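Local coordinates for LbaCas13a H328A (C2c2) (Lachnospiraceae bacterium NK4A179, PDB 5WLH), which binds a CRISPR RNA and, as a Cas13a (C2c2) enzyme, probably uses it as a guide to recognise and cleave target RNA, at residues E123-Y126 / T127-N131; R220-I223 / D224-E228. All coordinates share one frame; numbering follows the deposited sequence.

Interaction 1: residues E123-Y126 / T127-N131; sequences ELSY and TNRRN. With nucleotides of chain B.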
ATOM      1  N   GLU A 123      -3.714  12.138 -42.411  1.00 34.79           N
ATOM      2  CA  GLU A 123      -4.566  13.115 -41.733  1.00 39.33           C
ATOM      3  C   GLU A 123      -5.969  13.110 -42.319  1.00 38.72           C
ATOM      4  O   GLU A 123      -6.967  13.037 -41.589  1.00 36.88           O
ATOM      5  CB  GLU A 123      -3.955  14.516 -41.841  1.00 41.29           C
ATOM      6  CG  GLU A 123      -2.591  14.665 -41.205  1.00 47.68           C
ATOM      7  CD  GLU A 123      -2.672  14.925 -39.722  1.00 56.62           C
ATOM      8  OE1 GLU A 123      -3.793  15.183 -39.224  1.00 61.77           O
ATOM      9  OE2 GLU A 123      -1.618  14.885 -39.055  1.00 59.09           O
ATOM     10  N   LEU A 124      -6.064  13.184 -43.647  1.00 40.85           N
ATOM     11  CA  LEU A 124      -7.372  13.196 -44.286  1.00 40.56           C
ATOM     12  C   LEU A 124      -8.093  11.863 -44.133  1.00 36.74           C
ATOM     13  O   LEU A 124      -9.327  11.842 -44.072  1.00 36.30           O
ATOM     14  CB  LEU A 124      -7.235  13.560 -45.763  1.00 45.05           C
ATOM     15  CG  LEU A 124      -6.735  14.981 -46.036  1.00 53.49           C
ATOM     16  CD1 LEU A 124      -6.918  15.337 -47.507  1.00 56.20           C
ATOM     17  CD2 LEU A 124      -7.435  16.002 -45.131  1.00 54.93           C
ATOM     18  N   SER A 125      -7.356  10.748 -44.077  1.00 31.48           N
ATOM     19  CA  SER A 125      -7.991   9.450 -43.847  1.00 30.76           C
ATOM     20  C   SER A 125      -8.687   9.426 -42.492  1.00 34.40           C
ATOM     21  O   SER A 125      -9.827   8.967 -42.368  1.00 31.23           O
ATOM     22  CB  SER A 125      -6.955   8.336 -43.920  1.00 31.34           C
ATOM     23  OG  SER A 125      -7.535   7.087 -43.593  1.00 26.19           O
ATOM     24  N   TYR A 126      -8.000   9.930 -41.467  1.00 30.81           N
ATOM     25  CA  TYR A 126      -8.580  10.035 -40.132  1.00 30.88           C
ATOM     26  C   TYR A 126      -9.759  11.003 -40.119  1.00 35.39           C
ATOM     27  O   TYR A 126     -10.838  10.680 -39.609  1.00 37.14           O
ATOM     28  CB  TYR A 126      -7.495  10.476 -39.148  1.00 32.33           C
ATOM     29  CG  TYR A 126      -8.007  10.794 -37.763  1.00 37.39           C
ATOM     30  CD1 TYR A 126      -8.825   9.902 -37.085  1.00 35.74           C
ATOM     31  CD2 TYR A 126      -7.667  11.988 -37.131  1.00 42.86           C
ATOM     32  CE1 TYR A 126      -9.297  10.185 -35.814  1.00 41.82           C
ATOM     33  CE2 TYR A 126      -8.137  12.282 -35.861  1.00 44.24           C
ATOM     34  CZ  TYR A 126      -8.950  11.377 -35.209  1.00 45.66           C
ATOM     35  OH  TYR A 126      -9.420  11.659 -33.950  1.00 45.21           O
ATOM     36  N   THR A 127      -9.569  12.200 -40.685  1.00 37.40           N
ATOM     37  CA  THR A 127     -10.645  13.188 -40.718  1.00 42.08           C
ATOM     38  C   THR A 127     -11.862  12.664 -41.467  1.00 40.01           C
ATOM     39  O   THR A 127     -13.001  12.972 -41.099  1.00 45.48           O
ATOM     40  CB  THR A 127     -10.132  14.486 -41.350  1.00 40.80           C
ATOM     41  OG1 THR A 127      -9.091  15.015 -40.525  1.00 43.73           O
ATOM     42  CG2 THR A 127     -11.238  15.531 -41.458  1.00 44.03           C
ATOM     43  N   ASN A 128     -11.644  11.858 -42.507  1.00 33.29           N
ATOM     44  CA  ASN A 128     -12.766  11.273 -43.222  1.00 34.56           C
ATOM     45  C   ASN A 128     -13.577  10.354 -42.320  1.00 41.81           C
ATOM     46  O   ASN A 128     -14.801  10.262 -42.472  1.00 44.76           O
ATOM     47  CB  ASN A 128     -12.276  10.515 -44.449  1.00 36.93           C
ATOM     48  CG  ASN A 128     -12.022  11.429 -45.631  1.00 40.08           C
ATOM     49  OD1 ASN A 128     -12.056  12.650 -45.500  1.00 43.77           O
ATOM     50  ND2 ASN A 128     -11.766  10.840 -46.791  1.00 38.70           N
ATOM     51  N   ARG A 129     -12.920   9.679 -41.371  1.00 39.64           N
ATOM     52  CA  ARG A 129     -13.646   8.823 -40.431  1.00 44.41           C
ATOM     53  C   ARG A 129     -14.535   9.647 -39.508  1.00 55.06           C
ATOM     54  O   ARG A 129     -15.722   9.346 -39.343  1.00 59.98           O
ATOM     55  CB  ARG A 129     -12.668   7.980 -39.612  1.00 38.35           C
ATOM     56  CG  ARG A 129     -11.847   7.025 -40.441  1.00 36.00           C
ATOM     57  CD  ARG A 129     -11.002   6.129 -39.558  1.00 34.39           C
ATOM     58  NE  ARG A 129      -9.933   5.507 -40.325  1.00 30.20           N
ATOM     59  CZ  ARG A 129     -10.085   4.407 -41.052  1.00 30.28           C
ATOM     60  NH1 ARG A 129      -9.052   3.897 -41.712  1.00 27.72           N
ATOM     61  NH2 ARG A 129     -11.269   3.805 -41.097  1.00 31.63           N
ATOM     62  N   ARG A 130     -13.972  10.688 -38.891  1.00 58.57           N
ATOM     63  CA  ARG A 130     -14.741  11.485 -37.938  1.00 65.88           C
ATOM     64  C   ARG A 130     -15.866  12.250 -38.618  1.00 69.27           C
ATOM     65  O   ARG A 130     -16.926  12.457 -38.016  1.00 71.27           O
ATOM     66  CB  ARG A 130     -13.828  12.460 -37.199  1.00 67.29           C
ATOM     67  CG  ARG A 130     -12.385  12.026 -37.105  1.00 70.05           C
ATOM     68  CD  ARG A 130     -11.544  13.125 -36.488  1.00 74.08           C
ATOM     69  NE  ARG A 130     -11.782  13.251 -35.054  1.00 77.71           N
ATOM     70  CZ  ARG A 130     -11.748  14.403 -34.392  1.00 79.27           C
ATOM     71  NH1 ARG A 130     -11.977  14.429 -33.086  1.00 79.32           N
ATOM     72  NH2 ARG A 130     -11.483  15.531 -35.039  1.00 79.94           N
ATOM     73  N   ASN A 131     -15.659  12.685 -39.855  1.00 68.29           N
ATOM     74  CA  ASN A 131     -16.677  13.413 -40.592  1.00 65.98           C
ATOM     75  C   ASN A 131     -17.564  12.495 -41.420  1.00 63.27           C
ATOM     76  O   ASN A 131     -18.265  12.975 -42.315  1.00 60.21           O
ATOM     77  CB  ASN A 131     -16.025  14.467 -41.488  1.00 67.44           C
ATOM     78  CG  ASN A 131     -15.522  15.659 -40.704  1.00 70.95           C
ATOM     79  OD1 ASN A 131     -14.396  15.663 -40.213  1.00 72.68           O
ATOM     80  ND2 ASN A 131     -16.362  16.679 -40.574  1.00 74.56           N
TER
ATOM     81  P     G B  15     -14.811  12.608 -31.419  1.00 31.83           P
ATOM     82  OP1   G B  15     -14.582  12.797 -32.883  1.00 33.84           O
ATOM     83  OP2   G B  15     -15.224  13.771 -30.584  1.00 29.57           O
ATOM     84  O5'   G B  15     -15.842  11.435 -31.183  1.00 28.67           O
ATOM     85  C5'   G B  15     -15.692  10.213 -31.883  1.00 30.70           C
ATOM     86  C4'   G B  15     -16.475   9.109 -31.235  1.00 33.29           C
ATOM     87  O4'   G B  15     -16.000   8.888 -29.884  1.00 31.02           O
ATOM     88  C3'   G B  15     -17.966   9.350 -31.074  1.00 35.20           C
ATOM     89  O3'   G B  15     -18.660   9.073 -32.281  1.00 39.62           O
ATOM     90  C2'   G B  15     -18.324   8.403 -29.940  1.00 34.33           C
ATOM     91  O2'   G B  15     -18.424   7.073 -30.429  1.00 32.26           O
ATOM     92  C1'   G B  15     -17.073   8.492 -29.061  1.00 28.37           C
ATOM     93  N9    G B  15     -17.238   9.484 -27.984  1.00 29.48           N
ATOM     94  C8    G B  15     -17.028  10.840 -28.076  1.00 32.43           C
ATOM     95  N7    G B  15     -17.281  11.478 -26.962  1.00 30.85           N
ATOM     96  C5    G B  15     -17.684  10.478 -26.089  1.00 30.41           C
ATOM     97  C6    G B  15     -18.084  10.573 -24.736  1.00 29.89           C
ATOM     98  O6    G B  15     -18.151  11.597 -24.046  1.00 32.10           O
ATOM     99  N1    G B  15     -18.427   9.333 -24.214  1.00 28.69           N
ATOM    100  C2    G B  15     -18.369   8.148 -24.906  1.00 29.51           C
ATOM    101  N2    G B  15     -18.728   7.048 -24.231  1.00 29.55           N
ATOM    102  N3    G B  15     -17.995   8.046 -26.174  1.00 26.44           N
ATOM    103  C4    G B  15     -17.672   9.242 -26.702  1.00 28.37           C
TER

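Interaction 2: residues R220-I223 / D224-E228; sequences RDFI and DYVLE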
ATOM      1  N   ARG A 220      -9.318   0.550 -46.826  1.00 25.86           N
ATOM      2  CA  ARG A 220      -9.843   1.503 -45.852  1.00 29.18           C
ATOM      3  C   ARG A 220      -9.694   0.995 -44.422  1.00 27.89           C
ATOM      4  O   ARG A 220      -9.363   1.768 -43.515  1.00 29.74           O
ATOM      5  CB  ARG A 220     -11.312   1.804 -46.156  1.00 29.92           C
ATOM      6  CG  ARG A 220     -11.863   2.998 -45.402  1.00 29.80           C
ATOM      7  CD  ARG A 220     -11.491   4.317 -46.075  1.00 26.35           C
ATOM      8  NE  ARG A 220     -11.809   5.442 -45.209  1.00 29.91           N
ATOM      9  CZ  ARG A 220     -10.906   6.220 -44.616  1.00 32.59           C
ATOM     10  NH1 ARG A 220      -9.607   6.001 -44.801  1.00 28.98           N
ATOM     11  NH2 ARG A 220     -11.302   7.219 -43.836  1.00 31.25           N
ATOM     12  N   ASP A 221      -9.926  -0.293 -44.202  1.00 26.68           N
ATOM     13  CA  ASP A 221      -9.980  -0.833 -42.850  1.00 29.45           C
ATOM     14  C   ASP A 221      -8.613  -1.201 -42.301  1.00 27.90           C
ATOM     15  O   ASP A 221      -8.415  -1.136 -41.079  1.00 28.20           O
ATOM     16  CB  ASP A 221     -10.895  -2.058 -42.809  1.00 28.36           C
ATOM     17  CG  ASP A 221     -12.366  -1.677 -42.878  1.00 30.72           C
ATOM     18  OD1 ASP A 221     -12.774  -0.777 -42.118  1.00 35.11           O
ATOM     19  OD2 ASP A 221     -13.106  -2.260 -43.694  1.00 30.44           O
ATOM     20  N   PHE A 222      -7.660  -1.575 -43.157  1.00 25.43           N
ATOM     21  CA  PHE A 222      -6.318  -1.874 -42.679  1.00 21.19           C
ATOM     22  C   PHE A 222      -5.302  -0.834 -43.139  1.00 26.74           C
ATOM     23  O   PHE A 222      -4.723  -0.127 -42.308  1.00 24.95           O
ATOM     24  CB  PHE A 222      -5.851  -3.269 -43.106  1.00 25.21           C
ATOM     25  CG  PHE A 222      -4.454  -3.581 -42.645  1.00 27.53           C
ATOM     26  CD1 PHE A 222      -4.179  -3.707 -41.290  1.00 29.72           C
ATOM     27  CD2 PHE A 222      -3.413  -3.708 -43.552  1.00 26.77           C
ATOM     28  CE1 PHE A 222      -2.886  -3.982 -40.846  1.00 27.69           C
ATOM     29  CE2 PHE A 222      -2.128  -3.966 -43.111  1.00 28.78           C
ATOM     30  CZ  PHE A 222      -1.867  -4.109 -41.757  1.00 29.03           C
ATOM     31  N   ILE A 223      -5.075  -0.712 -44.449  1.00 27.49           N
ATOM     32  CA  ILE A 223      -3.923   0.056 -44.919  1.00 25.20           C
ATOM     33  C   ILE A 223      -4.040   1.508 -44.490  1.00 25.39           C
ATOM     34  O   ILE A 223      -3.093   2.089 -43.941  1.00 26.11           O
ATOM     35  CB  ILE A 223      -3.785  -0.055 -46.446  1.00 24.85           C
ATOM     36  CG1 ILE A 223      -3.501  -1.501 -46.845  1.00 29.21           C
ATOM     37  CG2 ILE A 223      -2.682   0.878 -46.917  1.00 33.03           C
ATOM     38  CD1 ILE A 223      -3.370  -1.698 -48.364  1.00 30.04           C
ATOM     39  N   ASP A 224      -5.199   2.121 -44.749  1.00 25.10           N
ATOM     40  CA  ASP A 224      -5.396   3.517 -44.389  1.00 27.17           C
ATOM     41  C   ASP A 224      -5.237   3.713 -42.893  1.00 27.01           C
ATOM     42  O   ASP A 224      -4.694   4.729 -42.451  1.00 25.84           O
ATOM     43  CB  ASP A 224      -6.776   4.000 -44.830  1.00 30.03           C
ATOM     44  CG  ASP A 224      -6.878   4.230 -46.336  1.00 32.21           C
ATOM     45  OD1 ASP A 224      -5.856   4.160 -47.058  1.00 29.21           O
ATOM     46  OD2 ASP A 224      -8.010   4.463 -46.792  1.00 30.42           O
ATOM     47  N   TYR A 225      -5.715   2.755 -42.100  1.00 28.85           N
ATOM     48  CA  TYR A 225      -5.554   2.856 -40.657  1.00 28.36           C
ATOM     49  C   TYR A 225      -4.089   2.771 -40.260  1.00 28.60           C
ATOM     50  O   TYR A 225      -3.636   3.528 -39.395  1.00 27.88           O
ATOM     51  CB  TYR A 225      -6.359   1.769 -39.939  1.00 22.82           C
ATOM     52  CG  TYR A 225      -6.445   2.062 -38.461  1.00 26.72           C
ATOM     53  CD1 TYR A 225      -7.446   2.875 -37.963  1.00 34.75           C
ATOM     54  CD2 TYR A 225      -5.490   1.569 -37.577  1.00 31.16           C
ATOM     55  CE1 TYR A 225      -7.509   3.185 -36.618  1.00 37.35           C
ATOM     56  CE2 TYR A 225      -5.549   1.865 -36.225  1.00 37.33           C
ATOM     57  CZ  TYR A 225      -6.565   2.674 -35.757  1.00 41.54           C
ATOM     58  OH  TYR A 225      -6.642   2.980 -34.418  1.00 44.62           O
ATOM     59  N   VAL A 226      -3.342   1.841 -40.863  1.00 26.79           N
ATOM     60  CA  VAL A 226      -1.910   1.736 -40.575  1.00 27.88           C
ATOM     61  C   VAL A 226      -1.220   3.072 -40.807  1.00 26.31           C
ATOM     62  O   VAL A 226      -0.374   3.500 -40.009  1.00 28.18           O
ATOM     63  CB  VAL A 226      -1.274   0.613 -41.419  1.00 29.26           C
ATOM     64  CG1 VAL A 226       0.259   0.690 -41.351  1.00 32.67           C
ATOM     65  CG2 VAL A 226      -1.738  -0.726 -40.916  1.00 29.77           C
ATOM     66  N   LEU A 227      -1.569   3.764 -41.893  1.00 30.10           N
ATOM     67  CA  LEU A 227      -0.948   5.064 -42.140  1.00 29.72           C
ATOM     68  C   LEU A 227      -1.362   6.096 -41.090  1.00 31.60           C
ATOM     69  O   LEU A 227      -0.540   6.917 -40.673  1.00 30.10           O
ATOM     70  CB  LEU A 227      -1.289   5.565 -43.537  1.00 31.40           C
ATOM     71  CG  LEU A 227      -0.830   4.598 -44.633  1.00 39.11           C
ATOM     72  CD1 LEU A 227      -1.785   4.641 -45.810  1.00 41.65           C
ATOM     73  CD2 LEU A 227       0.575   4.927 -45.056  1.00 43.12           C
ATOM     74  N   GLU A 228      -2.628   6.081 -40.663  1.00 30.34           N
ATOM     75  CA  GLU A 228      -3.043   6.955 -39.562  1.00 30.26           C
ATOM     76  C   GLU A 228      -2.273   6.636 -38.291  1.00 30.74           C
ATOM     77  O   GLU A 228      -1.938   7.536 -37.512  1.00 32.06           O
ATOM     78  CB  GLU A 228      -4.542   6.814 -39.298  1.00 26.79           C
ATOM     79  CG  GLU A 228      -5.433   7.173 -40.456  1.00 28.51           C
ATOM     80  CD  GLU A 228      -6.876   6.800 -40.191  1.00 32.86           C
ATOM     81  OE1 GLU A 228      -7.252   6.745 -38.995  1.00 36.40           O
ATOM     82  OE2 GLU A 228      -7.621   6.529 -41.166  1.00 29.53           O
TER

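Interaction 1: residues E123-Y126 / T127-N131
The Tyr126 ring carries Arg130 on one face, one turn further along, in the C-terminal turns of the alpha-helix 115-130. Arg130 CD sits 3.7 Å from the centroid of the Tyr126 ring, a CH-pi contact displaced toward the rim near CZ. The guanidinium plane of Arg130 is turned 24° from the ring plane. Its NE lies 3.1 Å from Tyr126 OH, but the angle is too poor for a hydrogen bond. The phenol oxygen bonds instead to Gln238. Tyr126 CG stands anti to its own N (chi1 172°), which lays the ring along the helix toward Arg130. The Arg130 chain bends about CG-CD (chi3 73°), over the ring itself, and turns NE toward the OH end. OP1 of G15 of chain B lies oblique to the guanidinium plane, 3.1 Å from Arg130 NH1. The positive charge so close to the phosphate is consistent with a part in holding the RNA backbone. An alanine in place of Tyr126 removes the ring, and would probably free Arg130 to swing from the phosphate and leave Gln238 OE1 without its hydroxyl mate.

The backbone bonds run i to i+4. Arg130 N bonds to Tyr126 O, and Asn128 N to Leu124 O. Asn131 is the first residue to leave helical geometry. On another side of the helix, Arg129 extends from CG to NE and forms a salt bridge with Glu228, while its NH1 bonds to Arg220 O. Ser125 is a further partner of Glu228. Asn128 ND2 bonds to Gly135 O.

Glu123 O accepts two bonds from Thr127. Thr127 N comes in the carbonyl plane at 2.9 Å from Glu123 O, and Thr127 OG1 lies above that plane at 3.1 Å from the same Glu123 O.

Interaction 2: residues R220-I223 / D224-E228
Helix 218-230 has a wider pi-type turn at 220-223, then regular i to i+4 bonds from Val226 N to Phe222 O (2.8 Å) and from Leu227 N to Ile223 O (3.1 Å). Arg220 and Asp224 form a salt bridge one turn apart. The Arg220 chain bends at chi2 (81°), bringing NH1 back to Asp224 OD2 at 3.0 Å. Asp224 OD2 lies near the guanidinium plane and is met on its anti side, 30° out of the carboxylate plane. The guanidinium and carboxylate planes are 60° apart. Asp224 OD2 also bonds to Ser136, and Ser125 is a further partner of Arg220. Val226 CG2 sits over one face of the Phe222 ring, 3.7 Å from its centroid, in a CH-pi contact. Ile223 and Leu227 lie side by side, with Ile223 CG2 4.0 Å from Leu227 CD1. Phe222 packs on Leu199 and Leu202 of helix 193-206, while Arg220, Asp224 and Glu228 meet helix 115-130. Glu228 pairs with Arg129 of helix 115-130 and Arg234 of helix 233-244. The buried carboxylates of Asp224 and Glu228 each have an arginine partner, which probably favours their ionised form.

How the interactions relate
Interaction 1 comes first along the chain, near the C-terminal end of helix 115-130. Interaction 2 follows about ninety residues later, in helix 218-230. Each is a local contact within one helix, so neither closes a long loop. They run in series and do not nest or cross. In space the two helices meet, with the contact centres about 11 Å apart. Ser125 OG is the meeting point, lying 2.5 Å from Glu228 OE2 and 2.6 Å from Arg220 NH1, both probable hydrogen bonds. Helix 233-244 touches both contacts, through Val233 and Arg234. Both lie beside the RNA: interaction 1 at G15 of chain B, interaction 2 through Tyr225 against a phosphate. Interaction 2 also joins helix 193-206.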